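Local coordinates for protein halogenase (Chondromyces crocatus, PDB 3E1T) that binds FAD and, as a flavin-dependent halogenase, probably chlorinates a precursor in the biosynthesis of chondrochloren, at residues Q188-Y193 and A234-E239; A213-G218 and L253-R258; K284-C289 and V308-S313. One frame throughout, in Å; residues are numbered along the deposited sequence.

Interaction 1 (Q188-Y193 and A234-E239); sequences QNVALY and AVVSRE
V190 and L192 face V236 and A234 as hydrogen-bonded pairs of an antiparallel sheet, with A191 opposite V235 between them, and the strand axes run 147° apart at a closest approach of 4.5 Å. Four backbone bonds tie the two strands, among them L192 N to A234 O at 2.8 Å. N189 CA and A191 CA add C-H...O contacts to V236 O and A234 O.

V190 and V236 stand on one face of the sheet and meet through their CG2 methyls, 3.6 Å apart. Each of these methyls sits between its own backbone N and carbonyl carbon, and from there V190 CG2 also reaches S237 O. V190 CG1 turns instead to R238 CA, at 3.6 Å. The opposite face carries A191 and V235, whose CB and CG2 are 4.2 Å apart; A191 there comes within about 3 Å of FAD, nearest atoms.

Before N189 the contact continues, with Q188 set against the start of helix 238-241. Q188 O accepts from R238 N, while the extended Q188 side chain, CG anti to the backbone N (chi1 -157°), lays CG against R238 CD and brings NE2 to the syn side of E239 OE2 at 3.3 Å. R238 NE pairs with D285, and S237 OG caps A240 N. Small apolar side chains thus meet on both faces of the strand pair, while the bonds of Q188 to R238 N and E239 hold its end, where strand gives way to helix.

Interaction 2 (A213-G218 and L253-R258); sequences AAFQDG and LRYIDR
The aromatic ring of F215 leans toward the end of helix 248-257 and meets Y255 and R258. Its CB lies 3.9 Å from R258 O. CG is placed between the backbone N and the carbonyl carbon (chi1 70°), and CD1 beyond it remains beside the same R258 carbonyl oxygen. CE1 and CZ then reach the Y255 ring, F215 CE1 approaching Y255 CD1 to 3.7 Å. The two ring planes stand at 66°, an oblique meeting in which Y255 CD1 lies at the edge of F215. One face of the F215 ring is covered near its rim by the backbone N atoms of D217 and G218, since the type I turn from F215 to G218 folds back over it.

That turn also presents D217, which forms a salt bridge with R258: NH1 donates to OD2 at 2.7 Å with an N-H...O angle of 160°. OD2 lies at the edge of the guanidinium, whereas the donor comes from above the carboxylate plane, the two flat groups being perpendicular. The R258 chain bends at chi3, which swings NE toward D217. Two waters bridge the segments: one joins Q216 N to R258 O, and the other gives D217 OD2 a second donor and is also hydrogen-bonded to Y255 OH.

Neighbouring elements complete the packing, with F220 of strand 218-224 meeting both F215 and Y255, and W377 NE1 bonding F215 O. The contact thereby seats the C-terminal end of helix 248-257 against the turn of the beta hairpin formed by strands 210-215 and 218-224.

Interaction 3 (K284-C289 and V308-S313); sequences KDYSYC and VDPVFS. With FAD (flavin-adenine dinucleotide), chain C.
The hydroxyl of Y286 donates to D309 OD1 at 2.7 Å, meeting the carboxylate from above its plane. Y286 holds CG between its backbone N and carbonyl carbon (chi1 57°), and the ring lies with D309 OD1 and V308 O at its edge. The other oxygen of D309, OD2, is bound by the hydroxyl of Y366. P310 CD comes obliquely to the tyrosine ring, 3.8 Å from CE1. A phenylalanine in place of Y286 would probably leave D309 OD1 without this donor and the carboxylate less firmly fixed in rotation, although Y366 could still hold OD2.

The segment 308-313 joins strand 306-307 to helix 315-333, shortly after D303, whose OD1 is hydrogen-bonded to FAD. D303, in a Gly-Asp sequence, and the proline-containing loop after it recall the second flavin-binding motif of p-hydroxybenzoate hydroxylase-like flavoproteins. P310 lies over one face of the isoalloxazine, with CB 3.6 Å from C6 and CG 3.7 Å from C7, while Y286 approaches the C8M methyl, which is 4.1 Å from its CG. A type II turn, closed by S313 N to P310 O, carries the chain on to S313, whose OG is 3.5 Å from flavin O4.

One residue beyond Y286, S287 turns OG anti to its backbone N (chi1 -170°) and donates it to V308 O at 2.8 Å. The hydroxyl lies in the carbonyl plane, on a lone pair of the oxygen, and its CB also rests against V308 O.

Segments of interactions 1 and 2 alternate along the chain, and interaction 3 follows both. Centres of interactions 1 and 2 lie about 11 Å apart, and both include strands of the same mixed sheet; V236 CG1 packs on F215 and Y255, so helix 248-257 covers one side of the strand pair. Interaction 3, again about 11 Å from interaction 1 between centres, is joined to it by the R238-D285 salt bridge and by Y286 packing on N189 and V235. Interactions 2 and 3 do not touch, their nearest atoms being about 8 Å apart. The series thus runs from helix 248-257, through the sheet, to the loop packed on the flavin, and A191, P310 and S313 belong to the FAD pocket.

Interaction 1 (Q188-Y193 and A234-E239)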
loop_
_atom_site.group_PDB
_atom_site.type_symbol
_atom_site.label_atom_id
_atom_site.label_comp_id
_atom_site.label_asym_id
_atom_site.label_seq_id
_atom_site.Cartn_x
_atom_site.Cartn_y
_atom_site.Cartn_z
ATOM N N GLN A 188 1.589 1.464 14.842
ATOM C CA GLN A 188 2.562 0.555 15.436
ATOM C C GLN A 188 1.890 -0.798 15.637
ATOM O O GLN A 188 1.617 -1.223 16.769
ATOM C CB GLN A 188 3.049 1.135 16.763
ATOM C CG GLN A 188 4.403 0.630 17.229
ATOM C CD GLN A 188 4.978 1.502 18.337
ATOM O OE1 GLN A 188 5.241 2.693 18.132
ATOM N NE2 GLN A 188 5.148 0.922 19.524
ATOM N N ASN A 189 1.616 -1.457 14.513
ATOM C CA ASN A 189 0.801 -2.656 14.477
ATOM C C ASN A 189 1.581 -3.799 13.842
ATOM O O ASN A 189 2.563 -3.566 13.127
ATOM C CB ASN A 189 -0.471 -2.424 13.649
ATOM C CG ASN A 189 -1.205 -1.136 14.002
ATOM O OD1 ASN A 189 -1.869 -0.538 13.142
ATOM N ND2 ASN A 189 -1.120 -0.716 15.261
ATOM N N VAL A 190 1.146 -5.026 14.123
ATOM C CA VAL A 190 1.651 -6.207 13.455
ATOM C C VAL A 190 0.471 -6.958 12.839
ATOM O O VAL A 190 -0.590 -7.078 13.461
ATOM C CB VAL A 190 2.437 -7.129 14.415
ATOM C CG1 VAL A 190 3.629 -6.389 14.995
ATOM C CG2 VAL A 190 1.540 -7.616 15.534
ATOM N N ALA A 191 0.636 -7.416 11.604
ATOM C CA ALA A 191 -0.386 -8.249 10.963
ATOM C C ALA A 191 0.029 -9.718 11.022
ATOM O O ALA A 191 1.197 -10.056 10.820
ATOM C CB ALA A 191 -0.619 -7.824 9.544
ATOM N N LEU A 192 -0.937 -10.578 11.315
ATOM C CA LEU A 192 -0.726 -12.019 11.394
ATOM C C LEU A 192 -1.774 -12.636 10.494
ATOM O O LEU A 192 -2.962 -12.453 10.740
ATOM C CB LEU A 192 -0.926 -12.489 12.833
ATOM C CG LEU A 192 -0.715 -13.972 13.146
ATOM C CD1 LEU A 192 0.744 -14.382 12.915
ATOM C CD2 LEU A 192 -1.106 -14.234 14.580
ATOM N N TYR A 193 -1.354 -13.332 9.440
ATOM C CA TYR A 193 -2.313 -13.746 8.423
ATOM C C TYR A 193 -2.099 -15.142 7.827
ATOM O O TYR A 193 -0.966 -15.602 7.690
ATOM C CB TYR A 193 -2.410 -12.696 7.308
ATOM C CG TYR A 193 -1.201 -12.613 6.414
ATOM C CD1 TYR A 193 -1.137 -13.370 5.242
ATOM C CD2 TYR A 193 -0.122 -11.768 6.722
ATOM C CE1 TYR A 193 -0.040 -13.304 4.406
ATOM C CE2 TYR A 193 0.996 -11.695 5.888
ATOM C CZ TYR A 193 1.020 -12.471 4.723
ATOM O OH TYR A 193 2.094 -12.449 3.859
ATOM N N ALA A 234 -5.223 -10.811 11.075
ATOM C CA ALA A 234 -5.452 -10.013 12.278
ATOM C C ALA A 234 -4.365 -8.943 12.368
ATOM O O ALA A 234 -3.165 -9.246 12.245
ATOM C CB ALA A 234 -5.433 -10.892 13.501
ATOM N N VAL A 235 -4.801 -7.695 12.513
ATOM C CA VAL A 235 -3.907 -6.556 12.688
ATOM C C VAL A 235 -4.041 -6.178 14.172
ATOM O O VAL A 235 -5.099 -5.709 14.606
ATOM C CB VAL A 235 -4.290 -5.369 11.768
ATOM C CG1 VAL A 235 -3.418 -4.153 12.042
ATOM C CG2 VAL A 235 -4.212 -5.775 10.265
ATOM N N VAL A 236 -2.978 -6.429 14.938
ATOM C CA VAL A 236 -2.973 -6.226 16.391
ATOM C C VAL A 236 -1.789 -5.318 16.801
ATOM O O VAL A 236 -1.055 -4.839 15.940
ATOM C CB VAL A 236 -2.980 -7.600 17.144
ATOM C CG1 VAL A 236 -4.254 -8.414 16.796
ATOM C CG2 VAL A 236 -1.746 -8.432 16.818
ATOM N N SER A 237 -1.626 -5.057 18.098
ATOM C CA SER A 237 -0.538 -4.214 18.579
ATOM C C SER A 237 0.821 -4.888 18.413
ATOM O O SER A 237 0.955 -6.099 18.596
ATOM C CB SER A 237 -0.744 -3.833 20.050
ATOM O OG SER A 237 -0.240 -4.857 20.901
ATOM N N ARG A 238 1.826 -4.079 18.082
ATOM C CA ARG A 238 3.220 -4.517 18.058
ATOM C C ARG A 238 3.619 -5.223 19.360
ATOM O O ARG A 238 4.388 -6.180 19.340
ATOM C CB ARG A 238 4.151 -3.324 17.797
ATOM C CG ARG A 238 5.566 -3.736 17.401
ATOM C CD ARG A 238 6.547 -2.556 17.301
ATOM N NE ARG A 238 7.764 -2.974 16.602
ATOM C CZ ARG A 238 8.800 -3.577 17.185
ATOM N NH1 ARG A 238 8.790 -3.822 18.489
ATOM N NH2 ARG A 238 9.853 -3.935 16.463
ATOM N N GLU A 239 3.086 -4.744 20.482
ATOM C CA GLU A 239 3.376 -5.319 21.809
ATOM C C GLU A 239 2.849 -6.748 21.958
ATOM O O GLU A 239 3.492 -7.593 22.586
ATOM C CB GLU A 239 2.806 -4.432 22.919
ATOM C CG GLU A 239 3.489 -3.075 23.049
ATOM C CD GLU A 239 3.281 -2.192 21.828
ATOM O OE1 GLU A 239 2.107 -1.919 21.481
ATOM O OE2 GLU A 239 4.296 -1.777 21.213
#

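Interaction 2 (A213-G218 and L253-R258)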
loop_
_atom_site.group_PDB
_atom_site.type_symbol
_atom_site.label_atom_id
_atom_site.label_comp_id
_atom_site.label_asym_id
_atom_site.label_seq_id
_atom_site.Cartn_x
_atom_site.Cartn_y
_atom_site.Cartn_z
ATOM N N ALA A 213 -13.176 -6.125 10.201
ATOM C CA ALA A 213 -13.909 -6.202 11.449
ATOM C C ALA A 213 -13.047 -5.948 12.694
ATOM O O ALA A 213 -12.109 -6.693 12.984
ATOM C CB ALA A 213 -14.627 -7.565 11.545
ATOM N N ALA A 214 -13.390 -4.901 13.429
ATOM C CA ALA A 214 -12.742 -4.568 14.689
ATOM C C ALA A 214 -13.173 -5.504 15.822
ATOM O O ALA A 214 -14.338 -5.914 15.895
ATOM C CB ALA A 214 -13.047 -3.129 15.054
ATOM N N PHE A 215 -12.223 -5.863 16.680
ATOM C CA PHE A 215 -12.511 -6.590 17.923
ATOM C C PHE A 215 -11.656 -6.006 19.042
ATOM O O PHE A 215 -11.074 -4.931 18.865
ATOM C CB PHE A 215 -12.332 -8.101 17.760
ATOM C CG PHE A 215 -10.902 -8.551 17.597
ATOM C CD1 PHE A 215 -10.294 -9.329 18.585
ATOM C CD2 PHE A 215 -10.177 -8.234 16.448
ATOM C CE1 PHE A 215 -8.997 -9.778 18.445
ATOM C CE2 PHE A 215 -8.859 -8.679 16.292
ATOM C CZ PHE A 215 -8.268 -9.449 17.293
ATOM N N GLN A 216 -11.575 -6.673 20.196
ATOM C CA GLN A 216 -10.979 -6.007 21.361
ATOM C C GLN A 216 -9.489 -5.707 21.210
ATOM O O GLN A 216 -8.991 -4.739 21.787
ATOM C CB GLN A 216 -11.221 -6.772 22.664
ATOM C CG GLN A 216 -10.993 -5.887 23.879
ATOM C CD GLN A 216 -11.335 -6.543 25.183
ATOM O OE1 GLN A 216 -12.124 -5.996 25.961
ATOM N NE2 GLN A 216 -10.739 -7.712 25.453
ATOM N N ASP A 217 -8.778 -6.558 20.473
ATOM C CA ASP A 217 -7.313 -6.454 20.370
ATOM C C ASP A 217 -6.823 -5.940 19.002
ATOM O O ASP A 217 -5.617 -5.951 18.720
ATOM C CB ASP A 217 -6.656 -7.797 20.712
ATOM C CG ASP A 217 -6.596 -8.066 22.219
ATOM O OD1 ASP A 217 -7.033 -7.217 23.016
ATOM O OD2 ASP A 217 -6.079 -9.127 22.607
ATOM N N GLY A 218 -7.742 -5.477 18.165
ATOM C CA GLY A 218 -7.373 -4.987 16.832
ATOM C C GLY A 218 -8.470 -5.199 15.831
ATOM O O GLY A 218 -9.642 -4.998 16.145
ATOM N N LEU A 253 -5.697 -18.404 15.575
ATOM C CA LEU A 253 -6.903 -19.189 15.848
ATOM C C LEU A 253 -7.662 -18.622 17.042
ATOM O O LEU A 253 -8.879 -18.450 16.976
ATOM C CB LEU A 253 -6.559 -20.671 16.055
ATOM C CG LEU A 253 -6.882 -21.644 14.904
ATOM C CD1 LEU A 253 -7.015 -20.978 13.525
ATOM C CD2 LEU A 253 -5.876 -22.786 14.850
ATOM N N ARG A 254 -6.929 -18.306 18.109
ATOM C CA ARG A 254 -7.506 -17.648 19.275
ATOM C C ARG A 254 -8.048 -16.245 18.986
ATOM O O ARG A 254 -9.058 -15.851 19.565
ATOM C CB ARG A 254 -6.517 -17.618 20.444
ATOM C CG ARG A 254 -7.115 -17.077 21.735
ATOM C CD ARG A 254 -8.487 -17.717 22.009
ATOM N NE ARG A 254 -9.162 -17.138 23.167
ATOM C CZ ARG A 254 -9.367 -17.781 24.314
ATOM N NH1 ARG A 254 -8.944 -19.036 24.469
ATOM N NH2 ARG A 254 -10.001 -17.168 25.308
ATOM N N TYR A 255 -7.386 -15.495 18.105
ATOM C CA TYR A 255 -7.897 -14.188 17.694
ATOM C C TYR A 255 -9.187 -14.336 16.895
ATOM O O TYR A 255 -10.120 -13.543 17.050
ATOM C CB TYR A 255 -6.865 -13.407 16.869
ATOM C CG TYR A 255 -5.760 -12.753 17.667
ATOM C CD1 TYR A 255 -6.034 -12.031 18.835
ATOM C CD2 TYR A 255 -4.433 -12.826 17.233
ATOM C CE1 TYR A 255 -5.016 -11.417 19.557
ATOM C CE2 TYR A 255 -3.406 -12.221 17.953
ATOM C CZ TYR A 255 -3.705 -11.518 19.104
ATOM O OH TYR A 255 -2.686 -10.921 19.797
ATOM N N ILE A 256 -9.232 -15.349 16.032
ATOM C CA ILE A 256 -10.429 -15.620 15.233
ATOM C C ILE A 256 -11.634 -15.866 16.144
ATOM O O ILE A 256 -12.679 -15.241 15.973
ATOM C CB ILE A 256 -10.215 -16.793 14.257
ATOM C CG1 ILE A 256 -9.291 -16.367 13.114
ATOM C CG2 ILE A 256 -11.549 -17.275 13.693
ATOM C CD1 ILE A 256 -8.699 -17.516 12.341
ATOM N N ASP A 257 -11.458 -16.748 17.131
ATOM C CA ASP A 257 -12.504 -17.057 18.113
ATOM C C ASP A 257 -13.051 -15.817 18.819
ATOM O O ASP A 257 -14.208 -15.796 19.235
ATOM C CB ASP A 257 -11.990 -18.054 19.153
ATOM C CG ASP A 257 -11.855 -19.468 18.605
ATOM O OD1 ASP A 257 -12.175 -19.710 17.410
ATOM O OD2 ASP A 257 -11.427 -20.351 19.381
ATOM N N ARG A 258 -12.225 -14.781 18.939
ATOM C CA ARG A 258 -12.591 -13.581 19.700
ATOM C C ARG A 258 -13.241 -12.492 18.848
ATOM O O ARG A 258 -13.559 -11.407 19.337
ATOM C CB ARG A 258 -11.368 -13.024 20.429
ATOM C CG ARG A 258 -10.846 -13.916 21.545
ATOM C CD ARG A 258 -9.603 -13.299 22.146
ATOM N NE ARG A 258 -9.888 -11.969 22.674
ATOM C CZ ARG A 258 -8.975 -11.027 22.904
ATOM N NH1 ARG A 258 -7.682 -11.249 22.648
ATOM N NH2 ARG A 258 -9.362 -9.858 23.396
HETATM O O HOH W 1 -13.280 -9.192 21.100
HETATM O O HOH W 2 -3.382 -9.115 21.456
#

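Interaction 3 (K284-C289 and V308-S313)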
loop_
_atom_site.group_PDB
_atom_site.type_symbol
_atom_site.label_atom_id
_atom_site.label_comp_id
_atom_site.label_asym_id
_atom_site.label_seq_id
_atom_site.Cartn_x
_atom_site.Cartn_y
_atom_site.Cartn_z
ATOM N N LYS A 284 5.501 -6.628 10.406
ATOM C CA LYS A 284 5.693 -5.764 11.547
ATOM C C LYS A 284 6.409 -4.521 11.048
ATOM O O LYS A 284 7.038 -4.560 9.988
ATOM C CB LYS A 284 6.543 -6.535 12.557
ATOM C CG LYS A 284 7.045 -5.802 13.767
ATOM C CD LYS A 284 7.564 -6.799 14.798
ATOM C CE LYS A 284 8.617 -7.748 14.204
ATOM N NZ LYS A 284 9.942 -7.093 13.942
ATOM N N ASP A 285 6.308 -3.419 11.787
ATOM C CA ASP A 285 7.045 -2.201 11.456
ATOM C C ASP A 285 6.867 -1.854 9.975
ATOM O O ASP A 285 7.832 -1.500 9.296
ATOM C CB ASP A 285 8.552 -2.367 11.802
ATOM C CG ASP A 285 8.801 -2.534 13.292
ATOM O OD1 ASP A 285 8.190 -1.791 14.082
ATOM O OD2 ASP A 285 9.610 -3.413 13.680
ATOM N N TYR A 286 5.627 -1.964 9.483
ATOM C CA TYR A 286 5.320 -1.687 8.087
ATOM C C TYR A 286 4.921 -0.245 7.801
ATOM O O TYR A 286 4.841 0.139 6.628
ATOM C CB TYR A 286 4.218 -2.631 7.579
ATOM C CG TYR A 286 2.916 -2.590 8.379
ATOM C CD1 TYR A 286 2.105 -1.446 8.399
ATOM C CD2 TYR A 286 2.491 -3.707 9.097
ATOM C CE1 TYR A 286 0.899 -1.419 9.136
ATOM C CE2 TYR A 286 1.290 -3.694 9.828
ATOM C CZ TYR A 286 0.508 -2.555 9.847
ATOM O OH TYR A 286 -0.681 -2.566 10.555
ATOM N N SER A 287 4.663 0.557 8.833
ATOM C CA SER A 287 4.209 1.943 8.594
ATOM C C SER A 287 5.355 2.946 8.713
ATOM O O SER A 287 5.949 3.069 9.768
ATOM C CB SER A 287 3.079 2.347 9.538
ATOM O OG SER A 287 2.511 3.594 9.116
ATOM N N TYR A 288 5.654 3.655 7.631
ATOM C CA TYR A 288 6.844 4.524 7.583
ATOM C C TYR A 288 6.790 5.433 6.375
ATOM O O TYR A 288 6.004 5.214 5.457
ATOM C CB TYR A 288 8.148 3.696 7.537
ATOM C CG TYR A 288 8.146 2.650 6.455
ATOM C CD1 TYR A 288 8.324 3.002 5.124
ATOM C CD2 TYR A 288 7.943 1.297 6.765
ATOM C CE1 TYR A 288 8.298 2.044 4.115
ATOM C CE2 TYR A 288 7.917 0.330 5.759
ATOM C CZ TYR A 288 8.088 0.723 4.435
ATOM O OH TYR A 288 8.049 -0.212 3.428
ATOM N N CYS A 289 7.642 6.448 6.386
ATOM C CA CYS A 289 7.829 7.320 5.243
ATOM C C CYS A 289 9.310 7.670 5.204
ATOM O O CYS A 289 9.967 7.743 6.239
ATOM C CB CYS A 289 6.969 8.580 5.364
ATOM S SG CYS A 289 6.903 9.644 3.882
ATOM N N VAL A 308 1.329 3.259 4.600
ATOM C CA VAL A 308 0.475 3.638 5.746
ATOM C C VAL A 308 0.044 2.437 6.615
ATOM O O VAL A 308 0.626 2.205 7.668
ATOM C CB VAL A 308 -0.762 4.475 5.327
ATOM C CG1 VAL A 308 -1.451 5.047 6.588
ATOM C CG2 VAL A 308 -0.351 5.625 4.396
ATOM N N ASP A 309 -0.974 1.692 6.177
ATOM C CA ASP A 309 -1.613 0.644 6.983
ATOM C C ASP A 309 -2.619 -0.054 6.070
ATOM O O ASP A 309 -3.121 0.567 5.148
ATOM C CB ASP A 309 -2.310 1.270 8.223
ATOM C CG ASP A 309 -2.834 0.237 9.205
ATOM O OD1 ASP A 309 -2.048 -0.291 10.024
ATOM O OD2 ASP A 309 -4.056 -0.047 9.170
ATOM N N PRO A 310 -2.896 -1.346 6.299
ATOM C CA PRO A 310 -3.765 -2.093 5.380
ATOM C C PRO A 310 -5.254 -1.715 5.315
ATOM O O PRO A 310 -5.936 -2.188 4.402
ATOM C CB PRO A 310 -3.649 -3.547 5.876
ATOM C CG PRO A 310 -2.472 -3.574 6.777
ATOM C CD PRO A 310 -2.372 -2.216 7.362
ATOM N N VAL A 311 -5.776 -0.914 6.245
ATOM C CA VAL A 311 -7.210 -0.621 6.179
ATOM C C VAL A 311 -7.466 0.346 5.029
ATOM O O VAL A 311 -6.697 1.292 4.832
ATOM C CB VAL A 311 -7.824 -0.146 7.528
ATOM C CG1 VAL A 311 -7.201 1.123 8.018
ATOM C CG2 VAL A 311 -9.347 0.013 7.393
ATOM N N PHE A 312 -8.537 0.081 4.279
ATOM C CA PHE A 312 -8.851 0.746 3.009
ATOM C C PHE A 312 -7.912 0.452 1.818
ATOM O O PHE A 312 -8.046 1.053 0.757
ATOM C CB PHE A 312 -9.129 2.249 3.190
ATOM C CG PHE A 312 -10.474 2.536 3.799
ATOM C CD1 PHE A 312 -10.579 3.001 5.103
ATOM C CD2 PHE A 312 -11.641 2.306 3.072
ATOM C CE1 PHE A 312 -11.831 3.253 5.672
ATOM C CE2 PHE A 312 -12.889 2.563 3.623
ATOM C CZ PHE A 312 -12.986 3.036 4.935
ATOM N N SER A 313 -6.991 -0.502 1.991
ATOM C CA SER A 313 -6.304 -1.143 0.861
ATOM C C SER A 313 -5.661 -0.175 -0.130
ATOM O O SER A 313 -5.998 -0.186 -1.318
ATOM C CB SER A 313 -7.286 -2.033 0.104
ATOM O OG SER A 313 -7.784 -3.077 0.919
HETATM P PA FAD C . 6.518 -5.439 -3.557
HETATM O O1A FAD C . 5.150 -5.940 -3.941
HETATM O O2A FAD C . 6.976 -5.834 -2.195
HETATM O O5B FAD C . 7.562 -6.026 -4.640
HETATM C C5B FAD C . 8.940 -5.690 -4.598
HETATM C C4B FAD C . 9.740 -6.725 -5.394
HETATM O O4B FAD C . 11.129 -6.488 -5.278
HETATM C C3B FAD C . 9.495 -8.134 -4.867
HETATM O O3B FAD C . 9.067 -8.932 -5.948
HETATM C C2B FAD C . 10.843 -8.611 -4.365
HETATM O O2B FAD C . 11.043 -9.952 -4.713
HETATM C C1B FAD C . 11.811 -7.705 -5.103
HETATM N N9A FAD C . 13.082 -7.432 -4.409
HETATM C C8A FAD C . 13.315 -7.240 -3.070
HETATM N N7A FAD C . 14.637 -6.995 -2.909
HETATM C C5A FAD C . 15.245 -7.014 -4.120
HETATM C C6A FAD C . 16.573 -6.839 -4.541
HETATM N N6A FAD C . 17.576 -6.721 -3.662
HETATM N N1A FAD C . 16.861 -6.923 -5.883
HETATM C C2A FAD C . 15.886 -7.206 -6.804
HETATM N N3A FAD C . 14.589 -7.389 -6.376
HETATM C C4A FAD C . 14.273 -7.288 -5.065
HETATM N N1 FAD C . -2.094 -3.363 -0.490
HETATM C C2 FAD C . -3.245 -3.370 -1.228
HETATM O O2 FAD C . -3.270 -2.715 -2.267
HETATM N N3 FAD C . -4.338 -4.091 -0.780
HETATM C C4 FAD C . -4.274 -4.820 0.404
HETATM O O4 FAD C . -5.239 -5.481 0.795
HETATM C C4X FAD C . -3.108 -4.799 1.157
HETATM N N5 FAD C . -3.004 -5.510 2.338
HETATM C C5X FAD C . -1.828 -5.480 3.062
HETATM C C6 FAD C . -1.715 -6.187 4.264
HETATM C C7 FAD C . -0.516 -6.147 4.992
HETATM C C7M FAD C . -0.486 -6.725 6.379
HETATM C C8 FAD C . 0.570 -5.397 4.524
HETATM C C8M FAD C . 1.800 -5.161 5.372
HETATM C C9 FAD C . 0.453 -4.706 3.323
HETATM C C9A FAD C . -0.738 -4.738 2.589
HETATM N N10 FAD C . -0.823 -4.046 1.396
HETATM C C10 FAD C . -2.005 -4.066 0.686
HETATM C "C1'" FAD C . 0.390 -3.334 0.822
HETATM C "C2'" FAD C . 1.063 -4.074 -0.339
HETATM O "O2'" FAD C . 1.593 -5.283 0.166
HETATM C "C3'" FAD C . 2.206 -3.239 -0.937
HETATM O "O3'" FAD C . 1.895 -1.863 -0.901
HETATM C "C4'" FAD C . 2.538 -3.550 -2.396
HETATM O "O4'" FAD C . 2.948 -4.895 -2.508
HETATM C "C5'" FAD C . 3.670 -2.634 -2.862
HETATM O "O5'" FAD C . 4.201 -3.116 -4.066
HETATM P P FAD C . 5.729 -2.837 -4.475
HETATM O O1P FAD C . 5.867 -2.996 -5.974
HETATM O O2P FAD C . 6.141 -1.458 -4.065
HETATM O O3P FAD C . 6.591 -3.851 -3.610
#